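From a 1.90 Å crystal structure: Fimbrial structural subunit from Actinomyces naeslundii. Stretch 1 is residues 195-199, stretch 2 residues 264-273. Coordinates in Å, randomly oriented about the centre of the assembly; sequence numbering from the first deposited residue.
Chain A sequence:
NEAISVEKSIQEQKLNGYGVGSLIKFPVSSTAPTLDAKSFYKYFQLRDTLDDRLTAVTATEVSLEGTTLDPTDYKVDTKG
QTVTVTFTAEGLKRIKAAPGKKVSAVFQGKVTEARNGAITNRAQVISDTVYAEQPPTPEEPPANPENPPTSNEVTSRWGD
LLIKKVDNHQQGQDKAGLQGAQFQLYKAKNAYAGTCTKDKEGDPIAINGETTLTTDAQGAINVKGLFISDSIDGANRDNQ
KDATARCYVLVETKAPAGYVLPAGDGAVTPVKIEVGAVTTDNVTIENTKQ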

# COMPACT_ATOMS: atom_id res chain seq x y z
N THR A 195 0.03 26.19 -0.57
CA THR A 195 -1.37 26.56 -0.80
C THR A 195 -1.87 25.81 -2.03
O THR A 195 -1.37 26.02 -3.14
CB THR A 195 -1.52 28.09 -1.01
OG1 THR A 195 -1.04 28.78 0.15
CG2 THR A 195 -2.98 28.47 -1.27
N CYS A 196 -2.84 24.92 -1.82
CA CYS A 196 -3.35 24.05 -2.88
C CYS A 196 -4.08 24.81 -4.00
O CYS A 196 -4.74 25.82 -3.75
CB CYS A 196 -4.25 22.95 -2.29
SG CYS A 196 -3.41 21.86 -1.10
N THR A 197 -3.96 24.28 -5.22
CA THR A 197 -4.41 24.95 -6.44
C THR A 197 -5.49 24.14 -7.18
O THR A 197 -5.63 22.93 -6.95
CB THR A 197 -3.19 25.22 -7.37
OG1 THR A 197 -2.24 26.04 -6.69
CG2 THR A 197 -3.60 25.91 -8.67
N LYS A 198 -6.24 24.80 -8.06
CA LYS A 198 -7.28 24.15 -8.88
C LYS A 198 -6.73 23.24 -9.98
O LYS A 198 -7.49 22.47 -10.58
CB LYS A 198 -8.21 25.20 -9.50
CG LYS A 198 -9.19 25.84 -8.54
CD LYS A 198 -10.08 26.86 -9.27
CE LYS A 198 -11.23 27.35 -8.39
NZ LYS A 198 -10.79 28.08 -7.16
N ASP A 199 -5.43 23.32 -10.25
CA ASP A 199 -4.79 22.56 -11.33
C ASP A 199 -4.77 21.05 -11.10
O ASP A 199 -4.25 20.57 -10.09
CB ASP A 199 -3.37 23.08 -11.58
CG ASP A 199 -3.34 24.35 -12.39
OD1 ASP A 199 -3.13 25.43 -11.80
OD2 ASP A 199 -3.55 24.27 -13.62
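Stretch 2, residues 264-273: GDGAVTPVKI

Stretch 2 lies along stretch 1 in a small van der Waals contact, 371 Å² summed over both sides, in which no hydrogen bond joins the two segments and a proline in the strand does much of the packing. The two partners differ in form. Residues 195-199 belong to no regular helix or strand, although Cys196 and Thr197 have extended backbone angles and Lys198, at -71/-12, turns the chain. Stretch 2 begins with a short 3-10 segment, Asp265 to Ala267, marked by two weak hydrogen bonds, Ala267 N to Gly264 O and Val268 N to Asp265 O, each 3.3 Å. It then straightens into a strand from Val268 onward. Gly264 enters this turn with a positive phi of 52°, a value that favours glycine.

The directions follow from the pairing: Cys196 reaches Pro270, Val271 and Lys272, whereas Lys198 reaches back to Asp265, Val268 and Pro270, so the segments run in broadly opposite senses. Of the CA atoms, those of Lys198 and Pro270 are nearest, 5.2 Å apart.

Along the strand, alternate side chains face stretch 1. Val268, Pro270 and Lys272 direct their CA-to-CB bonds toward it, while Thr269 and Val271 point away. Pro270 suits this place because its compact ring offers carbon to the neighbouring chain. Its CB lies 3.6 Å from Cys196 O and 3.5 Å from Thr197 O, and CB of Cys196 packs 4.0 Å from the same Pro270 CB. On the next residue, Lys198 N and Pro270 CG are 3.7 Å apart. Thr197 thus takes part through its backbone, its side chain being turned away.

Cys196 points toward the strand, and its SG, covalently bonded elsewhere in the structure, lies 3.7 Å from Lys272 CB and 4.0 Å from Val271 O. Lys272 therefore offers the start of its aliphatic chain, and its end leads away, as suits a charged group on an exposed residue.

Lys198 makes the longest reach. Its CA-to-CB bond points sideways, but chi2 and chi3 are both t, and the chain, extended as far as CE, passes Pro270 and Val268 and reaches Asp265; chi4 is p. Lys198 CB sits 3.8 Å from Val268 CG1 and Lys198 CG 3.7 Å from Pro270 CG; farther out, Lys198 CE comes within 3.1 Å of Val268 O and 3.3 Å of Asp265 O. A long methylene chain can cover apolar neighbours in this way and still bring its polarized CE beside carbonyl oxygens.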

# COMPACT_ATOMS: atom_id res chain seq x y z
N GLY A 264 -17.23 26.17 -15.44
CA GLY A 264 -15.77 26.09 -15.45
C GLY A 264 -15.14 25.99 -14.07
O GLY A 264 -15.43 25.05 -13.32
N ASP A 265 -14.31 26.97 -13.74
CA ASP A 265 -13.55 27.00 -12.47
C ASP A 265 -14.43 27.14 -11.23
O ASP A 265 -13.97 26.91 -10.11
CB ASP A 265 -12.53 28.14 -12.45
CG ASP A 265 -11.76 28.29 -13.75
OD1 ASP A 265 -11.92 27.42 -14.65
OD2 ASP A 265 -11.01 29.29 -13.89
N GLY A 266 -15.69 27.53 -11.43
CA GLY A 266 -16.62 27.69 -10.31
C GLY A 266 -16.91 26.38 -9.59
O GLY A 266 -17.17 26.38 -8.39
N ALA A 267 -16.85 25.28 -10.33
CA ALA A 267 -17.20 23.95 -9.81
C ALA A 267 -15.97 23.13 -9.38
O ALA A 267 -16.10 21.93 -9.09
CB ALA A 267 -18.02 23.19 -10.85
N VAL A 268 -14.81 23.77 -9.32
CA VAL A 268 -13.55 23.11 -8.97
C VAL A 268 -13.00 23.63 -7.63
O VAL A 268 -12.80 24.83 -7.46
CB VAL A 268 -12.49 23.27 -10.10
CG1 VAL A 268 -11.13 22.72 -9.66
CG2 VAL A 268 -12.95 22.58 -11.39
N THR A 269 -12.76 22.72 -6.69
CA THR A 269 -12.29 23.08 -5.35
C THR A 269 -10.97 22.37 -4.99
O THR A 269 -10.90 21.14 -5.02
CB THR A 269 -13.37 22.78 -4.28
OG1 THR A 269 -14.59 23.42 -4.64
CG2 THR A 269 -12.93 23.27 -2.90
N PRO A 270 -9.93 23.15 -4.66
CA PRO A 270 -8.68 22.57 -4.14
C PRO A 270 -8.86 22.11 -2.69
O PRO A 270 -9.39 22.86 -1.87
CB PRO A 270 -7.69 23.74 -4.20
CG PRO A 270 -8.34 24.78 -5.07
CD PRO A 270 -9.80 24.61 -4.85
N VAL A 271 -8.41 20.89 -2.39
CA VAL A 271 -8.51 20.36 -1.02
C VAL A 271 -7.16 19.88 -0.47
O VAL A 271 -6.41 19.18 -1.15
CB VAL A 271 -9.58 19.23 -0.90
CG1 VAL A 271 -10.98 19.79 -1.11
CG2 VAL A 271 -9.31 18.09 -1.89
N LYS A 272 -6.87 20.28 0.77
CA LYS A 272 -5.64 19.91 1.47
C LYS A 272 -5.91 18.78 2.47
O LYS A 272 -6.55 18.99 3.51
CB LYS A 272 -5.03 21.13 2.18
CG LYS A 272 -3.71 20.88 2.91
CD LYS A 272 -3.16 22.16 3.56
CE LYS A 272 -3.91 22.53 4.84
NZ LYS A 272 -3.68 23.94 5.28
N ILE A 273 -5.43 17.59 2.14
CA ILE A 273 -5.60 16.40 2.97
C ILE A 273 -4.44 16.27 3.96
O ILE A 273 -3.28 16.25 3.55
CB ILE A 273 -5.69 15.11 2.11
CG1 ILE A 273 -6.76 15.24 1.00
CG2 ILE A 273 -5.91 13.87 2.97
CD1 ILE A 273 -8.18 15.54 1.48